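Local coordinates for protein methyltransferase (Streptococcus mutans, PDB 2B78) that probably acts as an S-adenosyl-L-methionine-dependent methyltransferase that may bind RNA, although its substrate is not known, at residues Q199-R203 with A225-A229; S247-L252 with Q266-M270; M336-K342 with L378-T382. All coordinates share one frame; numbering follows the deposited sequence.

Contact 1: residues Q199-R203 with A225-A229; sequences QRQVR and AFSVA
Phe226 reaches across from the helix 225-232 to meet Gln199, Val202 and Arg203 at the start of the helix 200-210, joining two neighbouring helices of the Rossmann-like methyltransferase domain. Its ring touches all three through successive rim atoms. CE1 lies 3.6 Å from Val202 CG1, and CD1 lies 3.7 Å from Arg203 CG, the side chains of Arg203 and Phe226 crossing at about a right angle. At the far end, CZ meets Gln199 NE2 at 3.5 Å; this nitrogen sits at the ring's edge, near its plane, and its hydrogen bond goes to Asp292. Phenylalanine suits this buried place, its ring being long enough to bridge the two helices and bearing no polar atom that would need a partner.

Arg203 contributes its aliphatic part to the packing, with CD 3.9 Å from Ala225 CB. The chain then bends at chi3 (-69°), which brings the guanidinium back to the start of its own helix, where Gln199 C lies 3.7 Å above one of its faces, offset toward the rim. Arginine fits here because CG and CD pack on Phe226 and Ala225 while NE reaches Glu178 in a salt bridge; NH2 bonds to Phe196 O. Ala229 permits the tightest backbone approach, its CA lying 5.6 Å from Arg203 CA. Its single methyl carbon, CB, rests 3.7 Å from Arg203 O.

Contact 2: residues S247-L252 with Q266-M270; sequences SRALSL and QLVVM
Arg248 and Leu267 mark the nearest backbone approach between segments 247-252 and 266-270, with CA atoms 6.5 Å apart. The axes of the two short segments run nearly antiparallel, at 157°, and come within 8.9 Å. This is the return half of a beta-alpha-beta crossover in the Rossmann-like domain: strand 237-242 leads into the helix 247-257, and strand 265-269 comes back parallel to strand 237-242 as an outermost strand of the sheet.

Leu267 and Val269 both point toward the helix from their CA atoms. Leu267 CD1 reaches in among three residues, lying 3.5 Å from Arg248 O and also meeting Ser251 CB and Leu252 CD2. The small serine lets this branched leucine approach the helix backbone, while Leu252 adds an apolar flank on the more exposed side.

Val269 instead meets Arg248. Extended from CG to NE, the arginine carries its guanidinium across the valine, and Val269 CG2 lies against the centre of one guanidinium face, a tight 3.3 Å from Arg248 CZ. The flat cation can thus cover a methyl group at the protein surface.

Ser247, close to the S-adenosyl-L-homocysteine-binding Asp242 and Arg246, supplies a polar link. Its hydroxyl bonds to Ala244 O and also accepts from a water, which bridges helix to strand by donating a second bond to Val268 O; this water oxygen lies 2.8 Å from both Ser247 OG and Val268 O.

Contact 3: residues M336-K342 with L378-T382; sequences MTVSQFK and LKVFT
Phe341 and Phe381 pass alongside each other, pointing opposite ways, where the helix 338-349 packs on the strand 379-384 of the Rossmann-like methyltransferase sheet. Their planes differ by 30° and their centroids are 5.8 Å apart, the near-parallel rings being offset so far that there is little stacking. The touch is made by the two CD2 atoms, 3.6 Å apart, and Phe341 CD2 lies at the edge of the Phe381 ring, near its plane. With CG anti to the backbone N (chi1 -174°), Phe341 projects to the sheet and also meets Lys379 CB. Tyr310 and Tyr356 extend this aromatic layer, each edge-to-face with one of the phenylalanines: Tyr310 with Phe341, Tyr356 with Phe381.

The far end of Phe381 is flanked by aliphatic groups. Val338 CG1 meets Phe381 CZ at 3.9 Å, the two side chains crossing at about a right angle. The extended Lys342 side chain also runs nearly perpendicular to that of Phe381, with CD near CZ, and forms a cation-pi pair with Tyr356.

Lys379 shows how a lysine can be buried. Its methylene chain passes across the first turn of the helix, CD 3.6 Å from Val338 CA, and bends at chi3 and chi4 bring the amine to backbone carbonyls. Across the contact NZ makes a weak bond to Met336 O, 2.9 Å away; outside it, NZ bonds to Tyr377 O and weakly to Ala333 O. Met336 precedes a capping box that fixes the helix start: Thr337 N donates a hydrogen bond to Gln340 OE1, and Gln340 N donates one to Thr337 OG1, 3.0 Å away.

From the N terminus, the three contacts follow in series, with none nested in or crossing another. Contact 1 closes a loop of 21 residues that includes strand 215-219. Contact 2 closes a shorter one of 13, bringing the outermost strand 265-269 back against helix 247-257. Contact 3 spans 35 residues, including the other outermost strand, 355-360. Contacts 2 and 3 thus anchor helices toward opposite ends of one seven-stranded sheet, their centres about 27 Å apart. Contact 1 connects with both regions: Val228 touches His254 of helix 247-257, while Val202 CG2 lies 4.1 Å from Val380 CG2, on the face of strand 379-384 turned away from helix 338-349.

Contact 1: residues Q199-R203 with A225-A229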
loop_
_atom_site.group_PDB
_atom_site.type_symbol
_atom_site.label_atom_id
_atom_site.label_comp_id
_atom_site.label_asym_id
_atom_site.label_seq_id
_atom_site.Cartn_x
_atom_site.Cartn_y
_atom_site.Cartn_z
ATOM N N GLN A 199 1.888 2.040 5.654
ATOM C CA GLN A 199 3.158 2.375 6.310
ATOM C C GLN A 199 2.989 2.870 7.750
ATOM O O GLN A 199 3.915 3.458 8.340
ATOM C CB GLN A 199 3.899 3.422 5.478
ATOM C CG GLN A 199 4.087 2.968 4.044
ATOM C CD GLN A 199 4.785 3.983 3.174
ATOM O OE1 GLN A 199 4.325 5.121 3.030
ATOM N NE2 GLN A 199 5.905 3.576 2.570
ATOM N N ARG A 200 1.816 2.608 8.317
ATOM C CA ARG A 200 1.493 3.045 9.677
ATOM C C ARG A 200 2.485 2.631 10.749
ATOM O O ARG A 200 2.792 3.406 11.648
ATOM C CB ARG A 200 0.115 2.526 10.086
ATOM C CG ARG A 200 -0.246 2.835 11.541
ATOM C CD ARG A 200 -1.683 2.435 11.856
ATOM N NE ARG A 200 -1.857 0.991 11.800
ATOM C CZ ARG A 200 -2.405 0.318 10.791
ATOM N NH1 ARG A 200 -2.856 0.945 9.717
ATOM N NH2 ARG A 200 -2.489 -1.000 10.864
ATOM N N GLN A 201 2.975 1.403 10.676
ATOM C CA GLN A 201 3.892 0.940 11.706
ATOM C C GLN A 201 5.286 1.537 11.538
ATOM O O GLN A 201 6.043 1.618 12.496
ATOM C CB GLN A 201 3.905 -0.595 11.729
ATOM C CG GLN A 201 2.475 -1.151 11.874
ATOM C CD GLN A 201 2.411 -2.649 12.071
ATOM O OE1 GLN A 201 3.378 -3.369 11.819
ATOM N NE2 GLN A 201 1.254 -3.132 12.506
ATOM N N VAL A 202 5.619 1.981 10.330
ATOM C CA VAL A 202 6.921 2.601 10.100
ATOM C C VAL A 202 6.844 4.003 10.699
ATOM O O VAL A 202 7.791 4.469 11.346
ATOM C CB VAL A 202 7.260 2.710 8.594
ATOM C CG1 VAL A 202 8.655 3.292 8.430
ATOM C CG2 VAL A 202 7.190 1.339 7.930
ATOM N N ARG A 203 5.714 4.678 10.477
ATOM C CA ARG A 203 5.516 6.010 11.036
ATOM C C ARG A 203 5.454 5.909 12.561
ATOM O O ARG A 203 5.891 6.819 13.257
ATOM C CB ARG A 203 4.239 6.657 10.491
ATOM C CG ARG A 203 4.379 7.171 9.059
ATOM C CD ARG A 203 3.162 7.965 8.604
ATOM N NE ARG A 203 1.978 7.116 8.449
ATOM C CZ ARG A 203 1.664 6.465 7.335
ATOM N NH1 ARG A 203 2.440 6.563 6.264
ATOM N NH2 ARG A 203 0.574 5.711 7.294
ATOM N N ALA A 225 4.447 12.498 5.034
ATOM C CA ALA A 225 3.895 11.872 6.234
ATOM C C ALA A 225 5.006 11.299 7.135
ATOM O O ALA A 225 4.863 11.293 8.361
ATOM C CB ALA A 225 2.901 10.777 5.853
ATOM N N PHE A 226 6.100 10.805 6.550
ATOM C CA PHE A 226 7.210 10.265 7.362
ATOM C C PHE A 226 7.914 11.398 8.103
ATOM O O PHE A 226 8.402 11.222 9.222
ATOM C CB PHE A 226 8.264 9.555 6.499
ATOM C CG PHE A 226 7.878 8.183 6.033
ATOM C CD1 PHE A 226 7.431 7.214 6.926
ATOM C CD2 PHE A 226 8.016 7.842 4.686
ATOM C CE1 PHE A 226 7.132 5.923 6.484
ATOM C CE2 PHE A 226 7.723 6.561 4.236
ATOM C CZ PHE A 226 7.279 5.596 5.137
ATOM N N SER A 227 7.980 12.562 7.462
ATOM C CA SER A 227 8.637 13.713 8.053
ATOM C C SER A 227 7.884 14.233 9.271
ATOM O O SER A 227 8.493 14.551 10.302
ATOM C CB SER A 227 8.777 14.818 7.007
ATOM O OG SER A 227 9.557 14.353 5.923
ATOM N N VAL A 228 6.559 14.314 9.163
ATOM C CA VAL A 228 5.750 14.777 10.282
ATOM C C VAL A 228 5.850 13.777 11.440
ATOM O O VAL A 228 5.924 14.172 12.604
ATOM C CB VAL A 228 4.258 14.990 9.851
ATOM C CG1 VAL A 228 3.585 13.659 9.566
ATOM C CG2 VAL A 228 3.506 15.753 10.929
ATOM N N ALA A 229 5.882 12.486 11.118
ATOM C CA ALA A 229 5.999 11.433 12.131
ATOM C C ALA A 229 7.322 11.604 12.883
ATOM O O ALA A 229 7.372 11.602 14.123
ATOM C CB ALA A 229 5.951 10.049 11.458
#

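Contact 2: residues S247-L252 with Q266-M270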
loop_
_atom_site.group_PDB
_atom_site.type_symbol
_atom_site.label_atom_id
_atom_site.label_comp_id
_atom_site.label_asym_id
_atom_site.label_seq_id
_atom_site.Cartn_x
_atom_site.Cartn_y
_atom_site.Cartn_z
ATOM N N SER A 247 3.144 18.706 -3.539
ATOM C CA SER A 247 3.652 18.266 -2.240
ATOM C C SER A 247 3.733 19.354 -1.177
ATOM O O SER A 247 3.580 19.059 0.011
ATOM C CB SER A 247 5.033 17.629 -2.397
ATOM O OG SER A 247 5.988 18.578 -2.850
ATOM N N ARG A 248 3.969 20.604 -1.579
ATOM C CA ARG A 248 4.089 21.684 -0.599
ATOM C C ARG A 248 2.877 21.849 0.315
ATOM O O ARG A 248 2.962 21.616 1.521
ATOM C CB ARG A 248 4.364 23.024 -1.288
ATOM C CG ARG A 248 5.665 23.076 -2.094
ATOM C CD ARG A 248 6.241 24.494 -2.108
ATOM N NE ARG A 248 7.460 24.626 -2.906
ATOM C CZ ARG A 248 7.483 24.695 -4.234
ATOM N NH1 ARG A 248 6.348 24.638 -4.922
ATOM N NH2 ARG A 248 8.635 24.843 -4.876
ATOM N N ALA A 249 1.753 22.271 -0.251
ATOM C CA ALA A 249 0.555 22.485 0.551
ATOM C C ALA A 249 0.099 21.233 1.302
ATOM O O ALA A 249 -0.291 21.311 2.474
ATOM C CB ALA A 249 -0.574 23.005 -0.336
ATOM N N LEU A 250 0.154 20.083 0.635
ATOM C CA LEU A 250 -0.277 18.816 1.234
ATOM C C LEU A 250 0.616 18.379 2.377
ATOM O O LEU A 250 0.179 17.665 3.275
ATOM C CB LEU A 250 -0.319 17.707 0.183
ATOM C CG LEU A 250 -1.263 17.939 -0.998
ATOM C CD1 LEU A 250 -1.264 16.716 -1.891
ATOM C CD2 LEU A 250 -2.666 18.219 -0.480
ATOM N N SER A 251 1.878 18.785 2.337
ATOM C CA SER A 251 2.798 18.430 3.403
ATOM C C SER A 251 2.586 19.375 4.581
ATOM O O SER A 251 2.579 18.956 5.739
ATOM C CB SER A 251 4.245 18.512 2.898
ATOM O OG SER A 251 4.462 17.577 1.859
ATOM N N LEU A 252 2.401 20.655 4.279
ATOM C CA LEU A 252 2.186 21.671 5.305
ATOM C C LEU A 252 0.955 21.362 6.162
ATOM O O LEU A 252 0.922 21.647 7.376
ATOM C CB LEU A 252 2.016 23.049 4.639
ATOM C CG LEU A 252 3.228 23.631 3.905
ATOM C CD1 LEU A 252 2.834 24.892 3.123
ATOM C CD2 LEU A 252 4.321 23.943 4.916
ATOM N N GLN A 266 12.102 21.538 6.322
ATOM C CA GLN A 266 12.150 22.064 4.960
ATOM C C GLN A 266 11.453 21.182 3.939
ATOM O O GLN A 266 11.617 19.958 3.951
ATOM C CB GLN A 266 13.603 22.240 4.517
ATOM C CG GLN A 266 14.312 23.480 5.059
ATOM C CD GLN A 266 14.535 23.442 6.561
ATOM O OE1 GLN A 266 15.092 22.483 7.094
ATOM N NE2 GLN A 266 14.106 24.496 7.250
ATOM N N LEU A 267 10.690 21.806 3.044
ATOM C CA LEU A 267 10.001 21.081 1.985
ATOM C C LEU A 267 10.645 21.525 0.674
ATOM O O LEU A 267 10.674 22.725 0.360
ATOM C CB LEU A 267 8.510 21.416 1.959
ATOM C CG LEU A 267 7.669 21.249 3.232
ATOM C CD1 LEU A 267 6.233 21.552 2.870
ATOM C CD2 LEU A 267 7.782 19.854 3.812
ATOM N N VAL A 268 11.159 20.557 -0.080
ATOM C CA VAL A 268 11.823 20.816 -1.348
ATOM C C VAL A 268 11.073 20.180 -2.512
ATOM O O VAL A 268 10.530 19.087 -2.386
ATOM C CB VAL A 268 13.259 20.240 -1.323
ATOM C CG1 VAL A 268 13.929 20.425 -2.675
ATOM C CG2 VAL A 268 14.069 20.906 -0.217
ATOM N N VAL A 269 11.013 20.878 -3.641
ATOM C CA VAL A 269 10.365 20.318 -4.825
ATOM C C VAL A 269 11.469 20.179 -5.849
ATOM O O VAL A 269 11.928 21.174 -6.428
ATOM C CB VAL A 269 9.266 21.236 -5.403
ATOM C CG1 VAL A 269 8.629 20.571 -6.625
ATOM C CG2 VAL A 269 8.201 21.500 -4.344
ATOM N N MET A 270 11.909 18.946 -6.070
ATOM C CA MET A 270 12.991 18.706 -7.002
ATOM C C MET A 270 13.087 17.230 -7.351
ATOM O O MET A 270 12.616 16.369 -6.599
ATOM C CB MET A 270 14.306 19.158 -6.362
ATOM C CG MET A 270 15.489 19.203 -7.300
ATOM S SD MET A 270 17.029 19.548 -6.417
ATOM C CE MET A 270 16.656 21.087 -5.661
HETATM O O HOH W 1 8.069 19.096 -1.059
#

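Contact 3: residues M336-K342 with L378-T382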
loop_
_atom_site.group_PDB
_atom_site.type_symbol
_atom_site.label_atom_id
_atom_site.label_comp_id
_atom_site.label_asym_id
_atom_site.label_seq_id
_atom_site.Cartn_x
_atom_site.Cartn_y
_atom_site.Cartn_z
ATOM N N MET A 336 8.363 -7.058 -6.943
ATOM C CA MET A 336 9.676 -7.360 -6.370
ATOM C C MET A 336 9.583 -8.211 -5.105
ATOM O O MET A 336 8.800 -7.912 -4.201
ATOM C CB MET A 336 10.441 -6.077 -6.028
ATOM C CG MET A 336 11.402 -5.593 -7.105
ATOM S SD MET A 336 12.840 -4.791 -6.356
ATOM C CE MET A 336 14.155 -5.868 -6.905
ATOM N N THR A 337 10.383 -9.271 -5.034
ATOM C CA THR A 337 10.378 -10.112 -3.847
ATOM C C THR A 337 11.276 -9.453 -2.805
ATOM O O THR A 337 12.024 -8.513 -3.108
ATOM C CB THR A 337 10.933 -11.530 -4.130
ATOM O OG1 THR A 337 12.317 -11.438 -4.497
ATOM C CG2 THR A 337 10.159 -12.198 -5.256
ATOM N N VAL A 338 11.200 -9.952 -1.576
ATOM C CA VAL A 338 12.020 -9.433 -0.494
ATOM C C VAL A 338 13.493 -9.629 -0.848
ATOM O O VAL A 338 14.307 -8.739 -0.624
ATOM C CB VAL A 338 11.721 -10.165 0.834
ATOM C CG1 VAL A 338 12.835 -9.909 1.843
ATOM C CG2 VAL A 338 10.384 -9.700 1.389
ATOM N N SER A 339 13.830 -10.797 -1.399
ATOM C CA SER A 339 15.216 -11.084 -1.758
ATOM C C SER A 339 15.695 -10.226 -2.928
ATOM O O SER A 339 16.842 -9.777 -2.938
ATOM C CB SER A 339 15.400 -12.579 -2.072
ATOM O OG SER A 339 14.558 -13.007 -3.124
ATOM N N GLN A 340 14.829 -10.003 -3.911
ATOM C CA GLN A 340 15.182 -9.164 -5.061
ATOM C C GLN A 340 15.468 -7.746 -4.594
ATOM O O GLN A 340 16.373 -7.074 -5.105
ATOM C CB GLN A 340 14.036 -9.098 -6.056
ATOM C CG GLN A 340 14.012 -10.203 -7.084
ATOM C CD GLN A 340 12.873 -10.017 -8.062
ATOM O OE1 GLN A 340 11.698 -10.019 -7.675
ATOM N NE2 GLN A 340 13.209 -9.844 -9.339
ATOM N N PHE A 341 14.672 -7.290 -3.632
ATOM C CA PHE A 341 14.810 -5.951 -3.079
ATOM C C PHE A 341 16.121 -5.864 -2.323
ATOM O O PHE A 341 16.905 -4.933 -2.517
ATOM C CB PHE A 341 13.628 -5.645 -2.148
ATOM C CG PHE A 341 13.598 -4.223 -1.635
ATOM C CD1 PHE A 341 13.928 -3.161 -2.468
ATOM C CD2 PHE A 341 13.221 -3.953 -0.321
ATOM C CE1 PHE A 341 13.887 -1.847 -1.999
ATOM C CE2 PHE A 341 13.175 -2.644 0.160
ATOM C CZ PHE A 341 13.511 -1.586 -0.685
ATOM N N LYS A 342 16.364 -6.849 -1.465
ATOM C CA LYS A 342 17.592 -6.867 -0.686
ATOM C C LYS A 342 18.804 -6.843 -1.619
ATOM O O LYS A 342 19.820 -6.228 -1.300
ATOM C CB LYS A 342 17.623 -8.110 0.195
ATOM C CG LYS A 342 18.622 -8.050 1.334
ATOM C CD LYS A 342 18.340 -9.173 2.318
ATOM C CE LYS A 342 19.212 -9.075 3.551
ATOM N NZ LYS A 342 18.835 -10.121 4.539
ATOM N N LEU A 378 4.505 -4.685 0.629
ATOM C CA LEU A 378 5.315 -3.676 1.291
ATOM C C LEU A 378 6.573 -4.312 1.863
ATOM O O LEU A 378 6.521 -5.374 2.478
ATOM C CB LEU A 378 4.513 -3.001 2.409
ATOM C CG LEU A 378 5.182 -1.909 3.247
ATOM C CD1 LEU A 378 5.568 -0.728 2.360
ATOM C CD2 LEU A 378 4.222 -1.445 4.320
ATOM N N LYS A 379 7.709 -3.664 1.631
ATOM C CA LYS A 379 8.987 -4.143 2.143
ATOM C C LYS A 379 9.751 -2.923 2.623
ATOM O O LYS A 379 10.026 -2.013 1.841
ATOM C CB LYS A 379 9.772 -4.852 1.040
ATOM C CG LYS A 379 9.155 -6.164 0.593
ATOM C CD LYS A 379 9.750 -6.649 -0.704
ATOM C CE LYS A 379 9.044 -6.019 -1.890
ATOM N NZ LYS A 379 7.642 -6.510 -1.985
ATOM N N VAL A 380 10.070 -2.882 3.912
ATOM C CA VAL A 380 10.807 -1.749 4.452
ATOM C C VAL A 380 11.975 -2.267 5.263
ATOM O O VAL A 380 11.790 -2.972 6.263
ATOM C CB VAL A 380 9.912 -0.857 5.346
ATOM C CG1 VAL A 380 10.673 0.397 5.761
ATOM C CG2 VAL A 380 8.641 -0.475 4.586
ATOM N N PHE A 381 13.179 -1.927 4.812
ATOM C CA PHE A 381 14.405 -2.345 5.476
ATOM C C PHE A 381 15.043 -1.190 6.222
ATOM O O PHE A 381 15.222 -0.108 5.663
ATOM C CB PHE A 381 15.412 -2.865 4.449
ATOM C CG PHE A 381 15.215 -4.303 4.070
ATOM C CD1 PHE A 381 15.388 -5.311 5.012
ATOM C CD2 PHE A 381 14.896 -4.649 2.761
ATOM C CE1 PHE A 381 15.251 -6.655 4.654
ATOM C CE2 PHE A 381 14.756 -5.990 2.387
ATOM C CZ PHE A 381 14.936 -6.997 3.342
ATOM N N THR A 382 15.375 -1.415 7.489
ATOM C CA THR A 382 16.042 -0.401 8.294
ATOM C C THR A 382 17.478 -0.906 8.377
ATOM O O THR A 382 17.728 -1.988 8.909
ATOM C CB THR A 382 15.420 -0.294 9.704
ATOM O OG1 THR A 382 14.065 0.168 9.596
ATOM C CG2 THR A 382 16.209 0.691 10.560
#